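Local atomic coordinates of carnitinyl-CoA dehydratase (Mycobacterium avium, PDB entry 3R0O), a protein that probably catalyses the reversible dehydration of L-carnitinyl-CoA to crotonobetainyl-CoA, as a trimeric member of the enoyl-CoA hydratase/isomerase (crotonase) family. Residues I30-P33 and V39-A42; H103-K108 and V223-D228; A126-L131 and V156-E161; S181-L184 and L188-E191. One frame throughout, in Å; residues are numbered along the deposited sequence.

Contact 1 (I30-P33 and V39-A42); sequences IDRP and VNGA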
# COMPACT_ATOMS: atom_id res chain seq x y z
N ILE A 30 18.44 22.28 -9.38
CA ILE A 30 17.73 23.53 -9.17
C ILE A 30 18.70 24.50 -8.52
O ILE A 30 19.24 24.22 -7.46
CB ILE A 30 16.49 23.37 -8.29
CG1 ILE A 30 15.50 22.39 -8.96
CG2 ILE A 30 15.89 24.76 -8.01
CD1 ILE A 30 14.30 21.99 -8.07
N ASP A 31 18.95 25.63 -9.19
CA ASP A 31 20.03 26.52 -8.77
C ASP A 31 19.56 27.91 -8.38
O ASP A 31 19.87 28.88 -9.06
CB ASP A 31 21.09 26.59 -9.86
CG ASP A 31 22.43 27.19 -9.36
OD1 ASP A 31 22.65 27.39 -8.14
OD2 ASP A 31 23.26 27.47 -10.24
N ARG A 32 18.80 28.00 -7.29
CA ARG A 32 18.41 29.30 -6.72
C ARG A 32 18.57 29.26 -5.21
O ARG A 32 17.60 29.42 -4.47
CB ARG A 32 16.96 29.67 -7.07
CG ARG A 32 16.62 29.76 -8.57
CD ARG A 32 15.16 30.16 -8.79
NE ARG A 32 14.82 31.51 -8.33
CZ ARG A 32 13.77 31.82 -7.56
NH1 ARG A 32 12.92 30.88 -7.14
NH2 ARG A 32 13.56 33.07 -7.20
N PRO A 33 19.82 29.06 -4.72
CA PRO A 33 19.95 28.77 -3.27
C PRO A 33 19.63 29.95 -2.35
O PRO A 33 19.33 29.74 -1.18
CB PRO A 33 21.41 28.31 -3.12
CG PRO A 33 22.14 28.90 -4.33
CD PRO A 33 21.10 28.96 -5.44
N VAL A 39 10.55 27.26 -6.69
CA VAL A 39 10.21 27.08 -8.09
C VAL A 39 9.44 28.28 -8.63
O VAL A 39 8.34 28.61 -8.14
CB VAL A 39 9.36 25.78 -8.27
CG1 VAL A 39 8.89 25.60 -9.71
CG2 VAL A 39 10.16 24.55 -7.79
N ASN A 40 10.02 28.95 -9.62
CA ASN A 40 9.29 29.92 -10.41
C ASN A 40 9.14 29.39 -11.84
O ASN A 40 9.42 28.24 -12.10
CB ASN A 40 10.00 31.28 -10.40
CG ASN A 40 11.46 31.18 -10.81
OD1 ASN A 40 11.93 30.13 -11.28
ND2 ASN A 40 12.18 32.28 -10.64
N GLY A 41 8.68 30.23 -12.77
CA GLY A 41 8.55 29.80 -14.18
C GLY A 41 9.86 29.39 -14.83
O GLY A 41 9.91 28.48 -15.64
N ALA A 42 10.94 30.09 -14.50
CA ALA A 42 12.25 29.78 -15.08
C ALA A 42 12.68 28.36 -14.69
O ALA A 42 13.18 27.61 -15.54
CB ALA A 42 13.29 30.80 -14.67
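Arg32 and Asn40 are brought together by a backbone that leaves strand 25-30 after Ile30, runs through a loop, and turns at Asn40 into the first turn of helix 41-56. The Arg32 guanidinium and the Asn40 amide form a stacked pair. Their planes are only 21° apart, and ND2 of Asn40 sits over the middle of the guanidinium, 3.5 Å from Arg32 CZ. The amide carbon CG of Asn40 is 4.0 Å from Arg32 CZ, while its oxygen OD1 slips back beyond the charged group to lie 4.1 Å from Arg32 CD.

This is a worked example of how a planar cation can be stacked on one side while its nitrogens are engaged by other partners. Arg32 NH1 both bonds to the carbonyl of Ala38 and forms a salt bridge with Asp78, and NH2 has a hydrogen-bond partner elsewhere in the structure; together these probably limit rotation of the guanidinium. The Arg32 chain bends at its third torsion (66°), turning the guanidinium over the amide. Asn40, for its part, is the N-cap: with CG lodged between the backbone N and the carbonyl carbon (chi1 53°), OD1 reaches Val43 N in the first helical turn, which leaves ND2 to meet the arginine.

Within this crotonase fold, Ile30 pairs through its backbone with Thr66 and Ala68, at the end of the neighbouring strand 62-67. Val39 is bonded to Gly76 and Asp78 just ahead of helix 79-83, and helix 41-56 starts directly from the stacked pair.

Contact 2 (H103-K108 and V223-D228); sequences HHFIDK and VAYGAD. With EDO (1,2-ethanediol), chain D.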
# COMPACT_ATOMS: atom_id res chain seq x y z
N HIS A 103 3.83 16.02 -13.14
CA HIS A 103 2.87 15.31 -13.98
C HIS A 103 3.51 15.18 -15.36
O HIS A 103 2.93 15.54 -16.38
CB HIS A 103 1.52 16.05 -14.01
CG HIS A 103 0.39 15.31 -14.68
ND1 HIS A 103 -0.86 15.85 -14.84
CD2 HIS A 103 0.33 14.08 -15.25
CE1 HIS A 103 -1.65 14.99 -15.47
NE2 HIS A 103 -0.95 13.90 -15.71
N HIS A 104 4.74 14.67 -15.35
CA HIS A 104 5.58 14.64 -16.55
C HIS A 104 6.27 13.28 -16.54
O HIS A 104 7.46 13.17 -16.24
CB HIS A 104 6.57 15.82 -16.51
CG HIS A 104 7.37 16.02 -17.77
ND1 HIS A 104 8.16 17.13 -17.98
CD2 HIS A 104 7.51 15.25 -18.88
CE1 HIS A 104 8.74 17.05 -19.17
NE2 HIS A 104 8.38 15.92 -19.73
N PHE A 105 5.51 12.22 -16.84
CA PHE A 105 6.09 10.87 -16.84
C PHE A 105 7.15 10.70 -17.95
O PHE A 105 6.92 11.14 -19.07
CB PHE A 105 4.99 9.80 -16.95
CG PHE A 105 5.50 8.38 -16.87
CD1 PHE A 105 5.51 7.70 -15.66
CD2 PHE A 105 5.98 7.74 -18.01
CE1 PHE A 105 5.97 6.39 -15.59
CE2 PHE A 105 6.45 6.43 -17.93
CZ PHE A 105 6.44 5.76 -16.73
N ILE A 106 8.31 10.11 -17.63
CA ILE A 106 9.28 9.71 -18.66
C ILE A 106 9.74 8.26 -18.42
O ILE A 106 9.61 7.75 -17.31
CB ILE A 106 10.51 10.65 -18.71
CG1 ILE A 106 11.33 10.61 -17.41
CG2 ILE A 106 10.08 12.09 -18.99
CD1 ILE A 106 12.76 11.21 -17.55
N ASP A 107 10.29 7.63 -19.45
CA ASP A 107 10.71 6.23 -19.36
C ASP A 107 11.92 6.01 -18.45
O ASP A 107 12.07 4.95 -17.87
CB ASP A 107 11.05 5.69 -20.75
CG ASP A 107 9.82 5.58 -21.65
OD1 ASP A 107 8.72 5.23 -21.17
OD2 ASP A 107 9.98 5.83 -22.85
N LYS A 108 12.77 7.03 -18.35
CA LYS A 108 14.03 6.95 -17.62
C LYS A 108 13.80 7.06 -16.11
O LYS A 108 12.97 7.85 -15.66
CB LYS A 108 14.99 8.06 -18.10
CG LYS A 108 14.99 8.31 -19.62
CD LYS A 108 15.35 7.04 -20.42
CE LYS A 108 15.04 7.24 -21.93
NZ LYS A 108 16.09 8.05 -22.59
N VAL A 223 5.50 -0.75 -16.53
CA VAL A 223 4.67 -1.80 -15.92
C VAL A 223 4.36 -1.48 -14.46
O VAL A 223 3.21 -1.63 -14.02
CB VAL A 223 5.28 -3.20 -16.02
CG1 VAL A 223 4.43 -4.22 -15.21
CG2 VAL A 223 5.35 -3.66 -17.49
N ALA A 224 5.38 -1.01 -13.74
CA ALA A 224 5.27 -0.75 -12.31
C ALA A 224 4.27 0.36 -12.02
O ALA A 224 3.49 0.28 -11.06
CB ALA A 224 6.63 -0.40 -11.72
N TYR A 225 4.28 1.38 -12.86
CA TYR A 225 3.36 2.49 -12.70
C TYR A 225 1.99 2.31 -13.39
O TYR A 225 1.06 3.07 -13.10
CB TYR A 225 4.01 3.78 -13.18
CG TYR A 225 5.00 4.35 -12.17
CD1 TYR A 225 4.55 5.04 -11.04
CD2 TYR A 225 6.38 4.20 -12.36
CE1 TYR A 225 5.45 5.57 -10.11
CE2 TYR A 225 7.28 4.73 -11.47
CZ TYR A 225 6.83 5.42 -10.34
OH TYR A 225 7.74 5.95 -9.46
N GLY A 226 1.88 1.34 -14.31
CA GLY A 226 0.69 1.21 -15.14
C GLY A 226 0.59 2.35 -16.15
O GLY A 226 -0.51 2.87 -16.42
N ALA A 227 1.75 2.76 -16.67
CA ALA A 227 1.83 3.86 -17.61
C ALA A 227 1.65 3.36 -19.04
O ALA A 227 2.27 2.37 -19.43
CB ALA A 227 3.16 4.59 -17.47
N ASP A 228 0.82 4.05 -19.81
CA ASP A 228 0.58 3.72 -21.22
C ASP A 228 0.68 5.02 -21.99
O ASP A 228 -0.05 5.96 -21.66
CB ASP A 228 -0.84 3.17 -21.41
CG ASP A 228 -1.04 1.79 -20.80
OD1 ASP A 228 -0.07 1.00 -20.72
OD2 ASP A 228 -2.20 1.51 -20.41
C1 EDO D . 9.42 13.20 -13.38
O1 EDO D . 9.59 12.35 -14.51
C2 EDO D . 9.01 12.38 -12.16
O2 EDO D . 9.76 11.15 -12.14
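One aromatic ring, that of Phe105, is approached in two different ways by residues on the two sides of a helix end: Ala227 lies over its face, while Tyr225 meets its edge. Ala227 CB stands 3.8 Å from the centroid of the Phe105 ring and 21° off its normal, a CH-pi contact displaced towards the rim, where Phe105 CZ is the nearest atom at 3.6 Å. Tyr225 forms an offset edge-to-face pair with the same ring. Their planes are at 78°, their centroids 6.0 Å apart, and Phe105 CE1 comes to 3.9 Å from Tyr225 CD2. Phe105 carries CG opposite its own backbone N (chi1 -176°), which swings the ring out of the loop towards these two partners.

The two partners are set in place by a Schellman motif: Gly226, with positive phi, ends helix 214-225, and the chain then turns so that Ala227 follows Tyr225 onto the same ring. Ile232 of the adjoining strand 231-232 touches all three side chains. Away from the rings, a 1,2-ethanediol, probably from the crystallisation liquor, donates from O1 to the carbonyl of His104 at 2.9 Å.

Between these segments the contact is apolar, so it rests on shape and ring orientation, while the polar ends are satisfied elsewhere: Tyr225 OH by Asp130, and Asp228 by Arg241 and Arg244 of a neighbouring subunit.

Contact 3 (A126-L131 and V156-E161); sequences ALASDL and VFRIVE. With EDO (1,2-ethanediol), chain D.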
# COMPACT_ATOMS: atom_id res chain seq x y z
N ALA A 126 9.85 14.86 -4.59
CA ALA A 126 10.35 13.56 -4.13
C ALA A 126 9.31 12.48 -4.40
O ALA A 126 9.66 11.39 -4.90
CB ALA A 126 10.73 13.61 -2.62
N LEU A 127 8.04 12.79 -4.09
CA LEU A 127 6.95 11.82 -4.31
C LEU A 127 6.76 11.44 -5.78
O LEU A 127 6.40 10.30 -6.09
CB LEU A 127 5.61 12.33 -3.73
CG LEU A 127 5.61 12.38 -2.20
CD1 LEU A 127 4.59 13.41 -1.72
CD2 LEU A 127 5.32 11.02 -1.61
N ALA A 128 7.01 12.39 -6.67
CA ALA A 128 6.88 12.18 -8.10
C ALA A 128 8.07 11.38 -8.65
O ALA A 128 7.98 10.78 -9.72
CB ALA A 128 6.78 13.55 -8.83
N SER A 129 9.19 11.37 -7.91
CA SER A 129 10.42 10.69 -8.38
C SER A 129 10.31 9.18 -8.13
O SER A 129 9.45 8.76 -7.35
CB SER A 129 11.65 11.29 -7.69
OG SER A 129 11.73 12.69 -7.94
N ASP A 130 11.10 8.37 -8.83
CA ASP A 130 11.06 6.93 -8.62
C ASP A 130 11.74 6.48 -7.31
O ASP A 130 11.27 5.55 -6.63
CB ASP A 130 11.67 6.21 -9.81
CG ASP A 130 10.93 6.54 -11.10
OD1 ASP A 130 9.67 6.53 -11.05
OD2 ASP A 130 11.58 6.82 -12.12
N LEU A 131 12.86 7.12 -7.00
CA LEU A 131 13.73 6.75 -5.90
C LEU A 131 14.16 8.04 -5.18
O LEU A 131 14.14 9.14 -5.76
CB LEU A 131 14.93 6.00 -6.48
CG LEU A 131 14.58 4.70 -7.24
CD1 LEU A 131 15.74 4.17 -8.06
CD2 LEU A 131 14.11 3.63 -6.27
N VAL A 156 -1.11 15.02 -1.82
CA VAL A 156 -2.10 14.36 -0.97
C VAL A 156 -2.38 12.93 -1.45
O VAL A 156 -2.40 12.00 -0.65
CB VAL A 156 -3.41 15.17 -0.87
CG1 VAL A 156 -4.44 14.40 -0.05
CG2 VAL A 156 -3.13 16.51 -0.20
N PHE A 157 -2.60 12.75 -2.74
CA PHE A 157 -2.93 11.41 -3.19
C PHE A 157 -1.72 10.50 -3.35
O PHE A 157 -1.86 9.27 -3.33
CB PHE A 157 -3.87 11.41 -4.42
CG PHE A 157 -3.27 12.01 -5.67
CD1 PHE A 157 -2.45 11.24 -6.50
CD2 PHE A 157 -3.59 13.32 -6.05
CE1 PHE A 157 -1.93 11.78 -7.69
CE2 PHE A 157 -3.08 13.88 -7.23
CZ PHE A 157 -2.25 13.11 -8.06
N ARG A 158 -0.52 11.07 -3.50
CA ARG A 158 0.67 10.22 -3.61
C ARG A 158 1.22 9.81 -2.25
O ARG A 158 1.63 8.67 -2.10
CB ARG A 158 1.76 10.85 -4.50
CG ARG A 158 1.34 10.89 -6.00
CD ARG A 158 2.37 11.60 -6.89
NE ARG A 158 2.09 11.37 -8.31
CZ ARG A 158 2.64 12.07 -9.30
NH1 ARG A 158 3.46 13.08 -9.03
NH2 ARG A 158 2.35 11.77 -10.56
N ILE A 159 1.21 10.71 -1.27
CA ILE A 159 1.68 10.33 0.07
C ILE A 159 0.92 9.12 0.65
O ILE A 159 1.56 8.27 1.25
CB ILE A 159 1.73 11.52 1.08
CG1 ILE A 159 2.62 11.19 2.30
CG2 ILE A 159 0.33 11.93 1.56
CD1 ILE A 159 4.09 11.11 2.02
N VAL A 160 -0.40 9.01 0.43
CA VAL A 160 -1.18 7.89 0.97
C VAL A 160 -0.80 6.55 0.33
O VAL A 160 -1.09 5.48 0.86
CB VAL A 160 -2.74 8.12 0.96
CG1 VAL A 160 -3.14 9.30 1.85
CG2 VAL A 160 -3.28 8.37 -0.43
N GLU A 161 -0.11 6.62 -0.81
CA GLU A 161 0.33 5.44 -1.49
C GLU A 161 1.74 5.05 -1.10
O GLU A 161 2.13 3.90 -1.28
CB GLU A 161 0.32 5.68 -3.00
CG GLU A 161 -1.06 5.84 -3.57
CD GLU A 161 -1.02 5.91 -5.08
OE1 GLU A 161 -0.12 6.62 -5.60
OE2 GLU A 161 -1.89 5.29 -5.73
C1 EDO D . 9.42 13.20 -13.38
O1 EDO D . 9.59 12.35 -14.51
C2 EDO D . 9.01 12.38 -12.16
O2 EDO D . 9.76 11.15 -12.14
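Leu127 lays one methyl branch against Ile159, CD2 of the leucine resting 3.8 Å from CD1 of the isoleucine, while the same CD2 also comes within 4.1 Å of Ile159 CA. The two side chains cross at a slant. On Ile159, CG1 points opposite the backbone N (chi1 -162°) and the second torsion then folds CD1 back towards the leucine. Nearer the backbones, the CB atoms of Leu127 and Arg158 are 4.2 Å apart, at the point where the CA atoms approach most closely, 6.5 Å.

Arg158 runs out extended across the C-terminal end of helix 121-128, and its NH1 ends 3.4 Å from Ala128 CB. The polar end is secured by others: NH1 bonds to the carbonyl of Val102, and NH2 makes a salt bridge with Glu235, so a buried cation probably keeps its charge while its CB and NH1 border apolar atoms of Leu127 and Ala128. The helix carrying Leu127 and Ala128 is the one whose N-terminal end in crotonases usually supplies a peptide N-H to the oxyanion hole; here its C-terminal end rests on helix 155-162.

A hydrogen bond from Gln162 NE2 to the carbonyl of Leu127 ties the helices together. The next carbonyl, of Ala128, takes a weak bond from a 1,2-ethanediol O2, at 3.0 Å. On the far side of helix 155-162, Val156 and Phe157 pack on Ala224 and Val223 of a neighbouring subunit. Lys166 of another subunit bonds to the carbonyl of Ser129.

Contact 4 (S181-L184 and L188-E191); sequences SDAL and LINE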
# COMPACT_ATOMS: atom_id res chain seq x y z
N SER A 181 15.23 10.17 8.72
CA SER A 181 15.35 8.89 9.42
C SER A 181 14.00 8.15 9.51
O SER A 181 13.93 6.96 9.23
CB SER A 181 15.95 9.12 10.81
OG SER A 181 15.76 7.97 11.62
N ASP A 182 12.93 8.86 9.86
CA ASP A 182 11.60 8.24 9.88
C ASP A 182 11.13 7.86 8.49
O ASP A 182 10.52 6.79 8.29
CB ASP A 182 10.57 9.12 10.59
CG ASP A 182 10.65 9.01 12.11
OD1 ASP A 182 11.31 8.08 12.61
OD2 ASP A 182 10.05 9.84 12.80
N ALA A 183 11.43 8.70 7.50
CA ALA A 183 11.03 8.39 6.10
C ALA A 183 11.71 7.09 5.56
O ALA A 183 11.09 6.31 4.81
CB ALA A 183 11.31 9.59 5.18
N LEU A 184 12.98 6.90 5.94
CA LEU A 184 13.77 5.73 5.59
C LEU A 184 13.17 4.51 6.28
O LEU A 184 12.95 3.47 5.65
CB LEU A 184 15.25 5.90 6.03
CG LEU A 184 16.21 4.75 5.68
CD1 LEU A 184 16.45 4.70 4.16
CD2 LEU A 184 17.54 4.81 6.47
N LEU A 188 9.59 5.19 2.63
CA LEU A 188 9.26 6.33 1.79
C LEU A 188 10.47 6.82 0.98
O LEU A 188 10.33 7.38 -0.10
CB LEU A 188 8.73 7.49 2.65
CG LEU A 188 8.40 8.82 1.95
CD1 LEU A 188 7.23 8.72 0.93
CD2 LEU A 188 8.07 9.91 2.97
N ILE A 189 11.67 6.64 1.52
CA ILE A 189 12.89 7.00 0.80
C ILE A 189 13.86 5.82 0.82
O ILE A 189 13.61 4.87 1.57
CB ILE A 189 13.54 8.27 1.36
CG1 ILE A 189 14.08 8.01 2.77
CG2 ILE A 189 12.56 9.48 1.28
CD1 ILE A 189 14.98 9.15 3.26
N ASN A 190 14.91 5.84 0.00
CA ASN A 190 15.75 4.64 -0.15
C ASN A 190 17.03 4.66 0.65
O ASN A 190 17.59 3.61 0.96
CB ASN A 190 16.06 4.34 -1.63
CG ASN A 190 14.81 4.25 -2.48
OD1 ASN A 190 14.33 5.27 -2.96
ND2 ASN A 190 14.25 3.04 -2.62
N GLU A 191 17.51 5.85 0.99
CA GLU A 191 18.78 5.95 1.67
C GLU A 191 18.90 7.29 2.37
O GLU A 191 18.34 8.28 1.91
CB GLU A 191 19.93 5.75 0.67
CG GLU A 191 21.26 5.46 1.35
CD GLU A 191 22.39 5.24 0.39
OE1 GLU A 191 22.23 5.44 -0.84
OE2 GLU A 191 23.48 4.87 0.88
O HOH W 1 13.75 2.35 3.18
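Ala183 O is the acceptor that closes this turn, and it takes two peptide N-H groups. Leu188 N donates at 2.9 Å, arriving almost head-on to the carbonyl (C=O...N angle 164°), although the hydrogen bond is bent at the hydrogen (N-H...O 133°). Ile189 N adds a weak bond to the same Ala183 O at 3.4 Å. The carbonyls of Leu184 and Ile189 share one water, which gives a hydrogen to Leu184 O at 2.8 Å and another to Ile189 O at 3.0 Å.

The chain is thus turning from helix 180-186 into strand 191-193, the last strand of the six-stranded sheet of the crotonase fold. Apolar groups fill the inside of the turn: Ala183 CB lies 3.9 Å from Leu188 CD2, and Ile189 CG1, held between its backbone N and carbonyl carbon (chi1 67°), presses against the Leu184 backbone, 3.5 Å from Leu184 N. Leu184 CD1 reaches across to the Asn190-Glu191 peptide, 3.5 Å from Glu191 N.

Asn190 is bonded at both ends of its amide. OD1 receives Val132 N, tying the turn to strand 131-135, while ND2 donates to Lys166 O and Glu170 OE1 of a neighbouring subunit.

In the fold
Contact 1 comes first along the chain and touches none of the others, its nearest atoms lying about 9, 11 and 16 Å from contacts 3, 2 and 4. Contact 2 joins residues more than a hundred positions apart, and contacts 3 and 4 fall within the intervening chain, in that order. Contacts 2 and 3 have centres about 13 Å apart and touch through Tyr225 and Asp130; contact 4, equally far from contact 3, reaches it through Leu188, which meets both Leu127 and Ile159. The first segments of contacts 1 and 2 adjoin strands 25-30 and 110-114, contact 3 leads into strand 131-135, and contact 4 into the outermost strand 191-193. Contacts 2, 3 and 4 each also adjoin a neighbouring subunit.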